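Long-range contacts in amidohydrolase 3 domain-containing protein (Pyrococcus horikoshii, PDB 3IGH), which probably hydrolyses carbon-nitrogen bonds other than peptide bonds, as a metal-dependent member of the amidohydrolase superfamily whose substrate has not been characterised: residues A62-H67 with S451-I456; E115-K120 with V138-D143; S228-A233 with G253-I258. All coordinates share one frame; numbering follows the deposited sequence. Where two conformers were deposited one is given.

In the fold
Contacts 1 and 3 lie at barrel strands and are both buried, contact 1 joining strand 58-68 to the loop after helix 436-450; their centres lie about 11 Å apart, and they touch where Ala453 CB meets Phe232 CZ at 3.4 Å. Contact 2 lies on the other side of the chain's centre from contact 1, about 41 Å away between centres, only partly buried, where segment 115-120 packs on a strand of a separate sheet. Contact 1 packs a phenylalanine ring with no hydrogen bond across it. Contact 3 joins two parallel strands by backbone bonds and adds an arginine just before strand 256-264. Contact 2 relies on apolar packing with a salt bridge at one end.

Contact 1. Residues A62-H67 with S451-I456; sequences AFFDSH and SLASDI. With SO4 (sulfate ion), chain B.
Phe64 and Ile456 meet with their side chains crossed at about a right angle, and the methyl CG2 of Ile456 lies at the edge of the ring, near its plane, 3.6 Å from Phe64 CD1. The loop 451-456 supplies two further contacts to the ring, from Ala453 and Ser451. Ala453 CB stands 3.8 Å from Phe64 CE1, placed obliquely, and Ser451 CB is 3.7 Å from Phe64 CZ. CD1, CE1, CZ and CE2 are consecutive ring atoms, so four of the six meet the loop. The CB of Phe64 points toward the loop, and chi1 of -168° sets CG anti to the backbone N, beside the carbonyl carbon. Ser451 was modelled in two conformers, so the 3.4 Å between its OG and Phe64 CE2 holds for one of them and is less certain. In that conformer OG is hydrogen-bonded to Ser206 OG and Ser447 O, and the hydroxyl thus has polar partners although it lies beside the ring. Ser66 approaches Ser451 through CB, while its own OG pairs with Ser359 OG.

The loop reaches this position through a Schellman motif that ends helix 436-450: Leu452 is the C-prime residue, with positive phi, and Ala453 N returns to Ala448 O. Across from it, the chain turns a corner at Ser66 and His67. Here Asp65 OD1 accepts from His67 N at 3.1 Å through its anti lone pair, forming an Asx turn. His67 ND1 bonds to Glu338, and His67 NE2 gives a hydrogen bond of 3.0 Å to O1 of a sulfate, probably from the crystallisation liquor, also held by Lys262, His314 and His339. The position of His67 is consistent with the HxH motif that closes the first barrel strand in amidohydrolases, where relatives bind metal.

Contact 2. Residues E115-K120 with V138-D143; sequences EWPTRK and VAVAND. With SO4 (sulfate ion), chain I.
Arg119 lies across the end of strand 138-141 and reaches Asp143 with its guanidinium. Its CB sits 3.4 Å from Ala141 O, and CG follows at 3.5 Å from that same oxygen. This carbonyl is buried by the contact and has no hydrogen-bonding partner in the model; what approaches it is C-H, including a CA-H...O contact from Arg119 CA. At CD the neighbour changes: Asp143 OD2 is 3.3 Å away. The chain then bends at chi3 (59°), which places NE, and NE donates to Asp160 O in another part of the chain. The tip closes on the aspartate, with Arg119 NH1 hydrogen-bonded to Asp143 OD2 at 2.9 Å and an N-H...O angle of 151°. This is also a salt bridge. The carboxylate receives it on the syn side; the planes are 20° apart, and Asp143 OD2 lies at the edge of the guanidinium, slightly tilted from its plane. With NE held by one partner and NH1 by another, the rotation of the guanidinium is probably well fixed.

Toward the other end of the contact the packing is apolar. Val140 packs against Pro117, its CG2 3.7 Å from Pro117 O, a second buried carbonyl oxygen without a polar partner in the model. Trp116 CZ3 meets Val138 CG1 at 3.7 Å, the methyl lying at the edge of the indole, while Trp116 NE1, on the five-membered ring, donates to O1 of a sulfate at 3.3 Å.

Thr118 and Asn142 are N-caps of the helices that follow, bonding to Glu121 N and Met145 N, and Asn142 ND2 donates to Lys127 O. Strand 138-141 runs antiparallel between strands 129-133 and 163-165, and the segment 115-120 packs over it, with Pro117 also touching Ile131 and Ile88 of helix 88-96.

Contact 3. Residues S228-A233 with G253-I258; sequences SINVFA and GNRLTI. With SO4 (sulfate ion), chain K; SO4 (sulfate ion), chain O.
Val231 and Leu256, Phe232 and Thr257, and Ala233 and Ile258 pair as neighbouring parallel strands, 14° apart, of the TIM barrel expected for this family. The backbone groups are matched in turn: Val231 N to Arg255 O, Thr257 N to Val231 O and Ala233 N to Thr257 O, each 2.9 Å. At the start of strand 256-264, Glu222 OE1 accepts from both Arg255 N and Leu256 N.

Arg255 bends at chi2 (-71°), and its CD comes 3.4 Å from Asn230 OD1. That oxygen accepts from Arg255 NH1 at 3.0 Å, the donor standing 56° out of the amide carbonyl plane. NH1 also forms a salt bridge with Glu466, and Asn230 ND2 donates to Ser204 OG and Glu466 OE2. Arg255 NE donates to O2 of one sulfate at 2.9 Å and Arg255 NH2 to O3 of a second at 3.0 Å, NH2 also bonding weakly to the first; both probably come from the crystallisation liquor. An alanine in place of Arg255 would probably leave Asn230 OD1 without this donor and Glu466 without one positive partner.

On the sheet face carrying both residues, Thr257 OG1 lies over one face of the Phe232 ring, 3.4 Å from Phe232 CE1.

Contact 1. Residues A62-H67 with S451-I456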
loop_
_atom_site.group_PDB
_atom_site.type_symbol
_atom_site.label_atom_id
_atom_site.label_comp_id
_atom_site.label_asym_id
_atom_site.label_seq_id
_atom_site.Cartn_x
_atom_site.Cartn_y
_atom_site.Cartn_z
ATOM N N ALA A 62 -6.177 -22.488 -5.795
ATOM C CA ALA A 62 -6.975 -22.365 -4.582
ATOM C C ALA A 62 -8.281 -21.617 -4.866
ATOM O O ALA A 62 -8.401 -20.921 -5.881
ATOM C CB ALA A 62 -6.160 -21.678 -3.487
ATOM N N PHE A 63 -9.279 -21.805 -4.005
ATOM C CA PHE A 63 -10.530 -21.091 -4.156
ATOM C C PHE A 63 -10.331 -19.592 -3.888
ATOM O O PHE A 63 -9.463 -19.189 -3.099
ATOM C CB PHE A 63 -11.618 -21.671 -3.245
ATOM C CG PHE A 63 -12.099 -23.044 -3.673
ATOM C CD1 PHE A 63 -13.032 -23.182 -4.702
ATOM C CD2 PHE A 63 -11.609 -24.190 -3.057
ATOM C CE1 PHE A 63 -13.488 -24.444 -5.100
ATOM C CE2 PHE A 63 -12.055 -25.460 -3.444
ATOM C CZ PHE A 63 -12.989 -25.587 -4.469
ATOM N N PHE A 64 -11.123 -18.789 -4.585
ATOM C CA PHE A 64 -11.115 -17.335 -4.421
ATOM C C PHE A 64 -12.578 -16.951 -4.185
ATOM O O PHE A 64 -13.401 -17.041 -5.091
ATOM C CB PHE A 64 -10.554 -16.701 -5.704
ATOM C CG PHE A 64 -10.222 -15.220 -5.602
ATOM C CD1 PHE A 64 -9.053 -14.742 -6.183
ATOM C CD2 PHE A 64 -11.070 -14.306 -4.956
ATOM C CE1 PHE A 64 -8.706 -13.381 -6.112
ATOM C CE2 PHE A 64 -10.739 -12.953 -4.881
ATOM C CZ PHE A 64 -9.543 -12.494 -5.466
ATOM N N ASP A 65 -12.918 -16.560 -2.962
ATOM C CA ASP A 65 -14.283 -16.153 -2.669
ATOM C C ASP A 65 -14.407 -14.675 -3.003
ATOM O O ASP A 65 -13.870 -13.837 -2.303
ATOM C CB ASP A 65 -14.617 -16.392 -1.190
ATOM C CG ASP A 65 -16.110 -16.235 -0.881
ATOM O OD1 ASP A 65 -16.742 -15.246 -1.308
ATOM O OD2 ASP A 65 -16.656 -17.087 -0.153
ATOM N N SER A 66 -15.147 -14.356 -4.055
ATOM C CA SER A 66 -15.156 -12.979 -4.564
ATOM C C SER A 66 -16.072 -12.005 -3.815
ATOM O O SER A 66 -16.195 -10.844 -4.220
ATOM C CB SER A 66 -15.462 -12.970 -6.070
ATOM O OG SER A 66 -16.754 -13.482 -6.327
ATOM N N HIS A 67 -16.683 -12.442 -2.713
ATOM C CA HIS A 67 -17.589 -11.565 -1.942
ATOM C C HIS A 67 -17.905 -12.168 -0.586
ATOM O O HIS A 67 -18.759 -13.045 -0.478
ATOM C CB HIS A 67 -18.889 -11.318 -2.736
ATOM C CG HIS A 67 -19.858 -10.375 -2.085
ATOM N ND1 HIS A 67 -20.353 -9.268 -2.738
ATOM C CD2 HIS A 67 -20.453 -10.390 -0.870
ATOM C CE1 HIS A 67 -21.205 -8.638 -1.950
ATOM N NE2 HIS A 67 -21.278 -9.292 -0.806
ATOM N N SER A 451 -12.535 -9.705 -9.360
ATOM C CA SER A 451 -11.894 -8.908 -8.317
ATOM C C SER A 451 -10.684 -8.126 -8.835
ATOM O O SER A 451 -9.953 -7.522 -8.046
ATOM C CB SER A 451 -11.437 -9.824 -7.181
ATOM O OG SER A 451 -12.506 -10.624 -6.701
ATOM N N LEU A 452 -10.466 -8.162 -10.152
ATOM C CA LEU A 452 -9.319 -7.496 -10.808
ATOM C C LEU A 452 -7.965 -7.960 -10.252
ATOM O O LEU A 452 -7.030 -7.182 -10.113
ATOM C CB LEU A 452 -9.462 -5.962 -10.782
ATOM C CG LEU A 452 -10.750 -5.385 -11.402
ATOM C CD1 LEU A 452 -10.808 -3.853 -11.251
ATOM C CD2 LEU A 452 -10.897 -5.782 -12.871
ATOM N N ALA A 453 -7.879 -9.243 -9.932
ATOM C CA ALA A 453 -6.636 -9.832 -9.438
ATOM C C ALA A 453 -5.998 -10.541 -10.611
ATOM O O ALA A 453 -6.278 -11.726 -10.846
ATOM C CB ALA A 453 -6.938 -10.817 -8.347
ATOM N N SER A 454 -5.151 -9.827 -11.352
ATOM C CA SER A 454 -4.701 -10.316 -12.662
ATOM C C SER A 454 -3.688 -11.461 -12.574
ATOM O O SER A 454 -3.495 -12.198 -13.542
ATOM C CB SER A 454 -4.143 -9.170 -13.513
ATOM O OG SER A 454 -3.000 -8.608 -12.896
ATOM N N ASP A 455 -3.059 -11.622 -11.413
ATOM C CA ASP A 455 -2.079 -12.698 -11.229
ATOM C C ASP A 455 -2.561 -13.816 -10.297
ATOM O O ASP A 455 -1.757 -14.532 -9.716
ATOM C CB ASP A 455 -0.732 -12.129 -10.767
ATOM C CG ASP A 455 -0.836 -11.339 -9.466
ATOM O OD1 ASP A 455 -1.961 -11.158 -8.949
ATOM O OD2 ASP A 455 0.213 -10.895 -8.958
ATOM N N ILE A 456 -3.873 -13.952 -10.135
ATOM C CA ILE A 456 -4.421 -15.035 -9.318
ATOM C C ILE A 456 -5.419 -15.837 -10.151
ATOM O O ILE A 456 -6.062 -15.288 -11.049
ATOM C CB ILE A 456 -5.075 -14.496 -8.001
ATOM C CG1 ILE A 456 -4.061 -13.681 -7.181
ATOM C CG2 ILE A 456 -5.689 -15.641 -7.167
ATOM C CD1 ILE A 456 -4.585 -13.089 -5.868
HETATM S S SO4 B . -24.292 -7.703 0.537
HETATM O O1 SO4 B . -22.974 -7.743 1.137
HETATM O O2 SO4 B . -24.846 -9.048 0.523
HETATM O O3 SO4 B . -25.161 -6.862 1.348
HETATM O O4 SO4 B . -24.182 -7.207 -0.840
#

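Contact 2. Residues E115-K120 with V138-D143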
loop_
_atom_site.group_PDB
_atom_site.type_symbol
_atom_site.label_atom_id
_atom_site.label_comp_id
_atom_site.label_asym_id
_atom_site.label_seq_id
_atom_site.Cartn_x
_atom_site.Cartn_y
_atom_site.Cartn_z
ATOM N N GLU A 115 -41.884 -18.297 23.806
ATOM C CA GLU A 115 -42.010 -16.915 24.270
ATOM C C GLU A 115 -40.786 -16.109 23.805
ATOM O O GLU A 115 -39.763 -16.686 23.446
ATOM C CB GLU A 115 -42.102 -16.884 25.805
ATOM C CG GLU A 115 -40.975 -17.633 26.519
ATOM C CD GLU A 115 -41.096 -17.602 28.038
ATOM O OE1 GLU A 115 -40.690 -18.590 28.685
ATOM O OE2 GLU A 115 -41.588 -16.594 28.591
ATOM N N TRP A 116 -40.893 -14.783 23.824
ATOM C CA TRP A 116 -39.766 -13.908 23.482
ATOM C C TRP A 116 -38.778 -13.813 24.642
ATOM O O TRP A 116 -39.190 -13.782 25.806
ATOM C CB TRP A 116 -40.269 -12.510 23.130
ATOM C CG TRP A 116 -40.931 -12.400 21.788
ATOM C CD1 TRP A 116 -42.111 -12.977 21.396
ATOM C CD2 TRP A 116 -40.468 -11.638 20.667
ATOM N NE1 TRP A 116 -42.403 -12.629 20.098
ATOM C CE2 TRP A 116 -41.413 -11.807 19.626
ATOM C CE3 TRP A 116 -39.345 -10.830 20.437
ATOM C CZ2 TRP A 116 -41.263 -11.201 18.372
ATOM C CZ3 TRP A 116 -39.200 -10.222 19.194
ATOM C CH2 TRP A 116 -40.155 -10.411 18.178
ATOM N N PRO A 117 -37.464 -13.772 24.343
ATOM C CA PRO A 117 -36.541 -13.490 25.440
ATOM C C PRO A 117 -36.588 -11.998 25.778
ATOM O O PRO A 117 -37.019 -11.190 24.948
ATOM C CB PRO A 117 -35.172 -13.920 24.892
ATOM C CG PRO A 117 -35.316 -13.944 23.418
ATOM C CD PRO A 117 -36.770 -13.965 23.054
ATOM N N THR A 118 -36.201 -11.642 27.001
ATOM C CA THR A 118 -36.338 -10.257 27.468
ATOM C C THR A 118 -35.051 -9.741 28.104
ATOM O O THR A 118 -34.235 -10.526 28.596
ATOM C CB THR A 118 -37.456 -10.104 28.536
ATOM O OG1 THR A 118 -37.046 -10.767 29.744
ATOM C CG2 THR A 118 -38.804 -10.657 28.041
ATOM N N ARG A 119 -34.913 -8.413 28.096
ATOM C CA ARG A 119 -33.870 -7.674 28.819
ATOM C C ARG A 119 -33.686 -8.159 30.260
ATOM O O ARG A 119 -32.560 -8.427 30.694
ATOM C CB ARG A 119 -34.206 -6.172 28.791
ATOM C CG ARG A 119 -33.255 -5.271 29.591
ATOM C CD ARG A 119 -33.795 -3.841 29.718
ATOM N NE ARG A 119 -35.099 -3.782 30.383
ATOM C CZ ARG A 119 -35.292 -3.814 31.703
ATOM N NH1 ARG A 119 -34.269 -3.903 32.549
ATOM N NH2 ARG A 119 -36.528 -3.761 32.180
ATOM N N LYS A 120 -34.797 -8.293 30.990
ATOM C CA LYS A 120 -34.760 -8.771 32.381
ATOM C C LYS A 120 -34.147 -10.159 32.528
ATOM O O LYS A 120 -33.320 -10.377 33.413
ATOM C CB LYS A 120 -36.159 -8.750 33.008
ATOM C CG LYS A 120 -36.617 -7.378 33.462
ATOM C CD LYS A 120 -38.072 -7.395 33.898
ATOM C CE LYS A 120 -38.563 -5.991 34.211
ATOM N NZ LYS A 120 -40.032 -5.961 34.435
ATOM N N VAL A 138 -34.310 -8.671 14.156
ATOM C CA VAL A 138 -34.679 -8.293 15.523
ATOM C C VAL A 138 -33.574 -8.762 16.466
ATOM O O VAL A 138 -32.957 -9.813 16.246
ATOM C CB VAL A 138 -36.045 -8.950 15.978
ATOM C CG1 VAL A 138 -36.400 -8.561 17.409
ATOM C CG2 VAL A 138 -37.203 -8.573 15.065
ATOM N N ALA A 139 -33.325 -7.985 17.522
ATOM C CA ALA A 139 -32.421 -8.395 18.580
ATOM C C ALA A 139 -32.942 -8.020 19.958
ATOM O O ALA A 139 -33.787 -7.138 20.094
ATOM C CB ALA A 139 -31.038 -7.791 18.363
ATOM N N VAL A 140 -32.434 -8.709 20.975
ATOM C CA VAL A 140 -32.725 -8.361 22.364
ATOM C C VAL A 140 -31.401 -8.139 23.086
ATOM O O VAL A 140 -30.415 -8.842 22.829
ATOM C CB VAL A 140 -33.572 -9.449 23.103
ATOM C CG1 VAL A 140 -34.080 -8.924 24.449
ATOM C CG2 VAL A 140 -34.767 -9.879 22.270
ATOM N N ALA A 141 -31.387 -7.157 23.984
ATOM C CA ALA A 141 -30.196 -6.818 24.752
ATOM C C ALA A 141 -30.512 -6.639 26.243
ATOM O O ALA A 141 -31.608 -6.195 26.593
ATOM C CB ALA A 141 -29.558 -5.550 24.175
ATOM N N ASN A 142 -29.559 -7.000 27.105
ATOM C CA ASN A 142 -29.666 -6.713 28.537
ATOM C C ASN A 142 -29.263 -5.265 28.896
ATOM O O ASN A 142 -28.893 -4.480 28.006
ATOM C CB ASN A 142 -28.945 -7.778 29.396
ATOM C CG ASN A 142 -27.415 -7.736 29.301
ATOM O OD1 ASN A 142 -26.801 -6.850 28.684
ATOM N ND2 ASN A 142 -26.789 -8.723 29.935
ATOM N N ASP A 143 -29.358 -4.921 30.185
ATOM C CA ASP A 143 -29.051 -3.573 30.696
ATOM C C ASP A 143 -27.663 -3.071 30.305
ATOM O O ASP A 143 -27.524 -1.957 29.790
ATOM C CB ASP A 143 -29.172 -3.535 32.228
ATOM C CG ASP A 143 -30.614 -3.543 32.713
ATOM O OD1 ASP A 143 -30.850 -3.959 33.867
ATOM O OD2 ASP A 143 -31.510 -3.128 31.953
HETATM S S SO4 I . -45.155 -13.500 17.524
HETATM O O1 SO4 I . -45.281 -13.705 18.968
HETATM O O2 SO4 I . -46.470 -13.231 16.945
HETATM O O3 SO4 I . -44.276 -12.359 17.276
HETATM O O4 SO4 I . -44.600 -14.699 16.902
#

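Contact 3. Residues S228-A233 with G253-I258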
loop_
_atom_site.group_PDB
_atom_site.type_symbol
_atom_site.label_atom_id
_atom_site.label_comp_id
_atom_site.label_asym_id
_atom_site.label_seq_id
_atom_site.Cartn_x
_atom_site.Cartn_y
_atom_site.Cartn_z
ATOM N N SER A 228 -2.872 -14.045 6.262
ATOM C CA SER A 228 -2.491 -15.334 5.711
ATOM C C SER A 228 -3.198 -15.659 4.394
ATOM O O SER A 228 -2.936 -16.695 3.781
ATOM C CB SER A 228 -2.747 -16.433 6.746
ATOM O OG SER A 228 -4.126 -16.505 7.058
ATOM N N ILE A 229 -4.100 -14.770 3.971
ATOM C CA ILE A 229 -4.823 -14.904 2.707
ATOM C C ILE A 229 -4.760 -13.563 1.959
ATOM O O ILE A 229 -4.546 -12.516 2.573
ATOM C CB ILE A 229 -6.326 -15.296 2.930
ATOM C CG1 ILE A 229 -7.041 -14.258 3.809
ATOM C CG2 ILE A 229 -6.448 -16.731 3.498
ATOM C CD1 ILE A 229 -8.583 -14.390 3.888
ATOM N N ASN A 230 -4.941 -13.604 0.642
ATOM C CA ASN A 230 -5.049 -12.383 -0.149
ATOM C C ASN A 230 -6.394 -11.711 0.097
ATOM O O ASN A 230 -7.441 -12.355 0.042
ATOM C CB ASN A 230 -4.846 -12.677 -1.640
ATOM C CG ASN A 230 -3.540 -13.404 -1.912
ATOM O OD1 ASN A 230 -2.466 -12.943 -1.512
ATOM N ND2 ASN A 230 -3.625 -14.550 -2.583
ATOM N N VAL A 231 -6.355 -10.422 0.417
ATOM C CA VAL A 231 -7.563 -9.676 0.743
ATOM C C VAL A 231 -7.697 -8.484 -0.200
ATOM O O VAL A 231 -6.856 -7.587 -0.199
ATOM C CB VAL A 231 -7.551 -9.192 2.214
ATOM C CG1 VAL A 231 -8.808 -8.360 2.527
ATOM C CG2 VAL A 231 -7.428 -10.376 3.183
ATOM N N PHE A 232 -8.767 -8.477 -0.990
ATOM C CA PHE A 232 -9.092 -7.339 -1.840
ATOM C C PHE A 232 -10.200 -6.538 -1.142
ATOM O O PHE A 232 -11.375 -6.928 -1.150
ATOM C CB PHE A 232 -9.469 -7.817 -3.258
ATOM C CG PHE A 232 -8.305 -8.424 -4.006
ATOM C CD1 PHE A 232 -7.581 -7.661 -4.924
ATOM C CD2 PHE A 232 -7.887 -9.738 -3.743
ATOM C CE1 PHE A 232 -6.472 -8.196 -5.584
ATOM C CE2 PHE A 232 -6.781 -10.290 -4.403
ATOM C CZ PHE A 232 -6.070 -9.511 -5.323
ATOM N N ALA A 233 -9.808 -5.428 -0.522
ATOM C CA ALA A 233 -10.708 -4.637 0.323
ATOM C C ALA A 233 -11.600 -3.706 -0.484
ATOM O O ALA A 233 -11.120 -2.843 -1.212
ATOM C CB ALA A 233 -9.921 -3.841 1.359
ATOM N N GLY A 253 -0.417 -4.339 -1.825
ATOM C CA GLY A 253 0.645 -4.708 -0.898
ATOM C C GLY A 253 1.004 -6.164 -1.074
ATOM O O GLY A 253 0.816 -6.739 -2.151
ATOM N N ASN A 254 1.518 -6.765 -0.008
ATOM C CA ASN A 254 1.907 -8.163 -0.023
ATOM C C ASN A 254 0.683 -9.086 -0.043
ATOM O O ASN A 254 0.550 -9.944 -0.904
ATOM C CB ASN A 254 2.769 -8.456 1.203
ATOM C CG ASN A 254 3.218 -9.894 1.268
ATOM O OD1 ASN A 254 3.625 -10.480 0.262
ATOM N ND2 ASN A 254 3.140 -10.474 2.456
ATOM N N ARG A 255 -0.216 -8.888 0.906
ATOM C CA ARG A 255 -1.455 -9.661 0.964
ATOM C C ARG A 255 -2.694 -8.781 0.826
ATOM O O ARG A 255 -3.727 -9.235 0.329
ATOM C CB ARG A 255 -1.525 -10.410 2.289
ATOM C CG ARG A 255 -0.530 -11.539 2.402
ATOM C CD ARG A 255 -0.932 -12.659 1.501
ATOM N NE ARG A 255 -0.237 -13.902 1.825
ATOM C CZ ARG A 255 -0.459 -15.052 1.204
ATOM N NH1 ARG A 255 -1.358 -15.115 0.229
ATOM N NH2 ARG A 255 0.217 -16.137 1.553
ATOM N N LEU A 256 -2.582 -7.535 1.284
ATOM C CA LEU A 256 -3.694 -6.591 1.258
ATOM C C LEU A 256 -3.663 -5.717 0.009
ATOM O O LEU A 256 -2.634 -5.108 -0.316
ATOM C CB LEU A 256 -3.662 -5.704 2.515
ATOM C CG LEU A 256 -4.727 -4.602 2.654
ATOM C CD1 LEU A 256 -6.135 -5.222 2.789
ATOM C CD2 LEU A 256 -4.412 -3.687 3.842
ATOM N N THR A 257 -4.799 -5.658 -0.678
ATOM C CA THR A 257 -5.029 -4.709 -1.756
ATOM C C THR A 257 -6.158 -3.766 -1.351
ATOM O O THR A 257 -7.253 -4.219 -0.986
ATOM C CB THR A 257 -5.460 -5.432 -3.055
ATOM O OG1 THR A 257 -4.515 -6.462 -3.357
ATOM C CG2 THR A 257 -5.556 -4.460 -4.245
ATOM N N ILE A 258 -5.901 -2.461 -1.412
ATOM C CA ILE A 258 -6.990 -1.482 -1.349
ATOM C C ILE A 258 -7.591 -1.532 -2.745
ATOM O O ILE A 258 -6.971 -1.072 -3.703
ATOM C CB ILE A 258 -6.472 -0.059 -0.989
ATOM C CG1 ILE A 258 -5.600 -0.104 0.276
ATOM C CG2 ILE A 258 -7.643 0.941 -0.840
ATOM C CD1 ILE A 258 -6.278 -0.736 1.514
HETATM S S SO4 K . 3.152 -14.218 2.949
HETATM O O1 SO4 K . 4.156 -14.954 3.711
HETATM O O2 SO4 K . 1.942 -14.071 3.751
HETATM O O3 SO4 K . 3.673 -12.905 2.600
HETATM O O4 SO4 K . 2.847 -14.943 1.720
HETATM S S SO4 O . 0.488 -19.844 1.015
HETATM O O1 SO4 O . 1.808 -20.328 0.620
HETATM O O2 SO4 O . 0.580 -19.287 2.360
HETATM O O3 SO4 O . 0.059 -18.799 0.090
HETATM O O4 SO4 O . -0.481 -20.938 1.005
#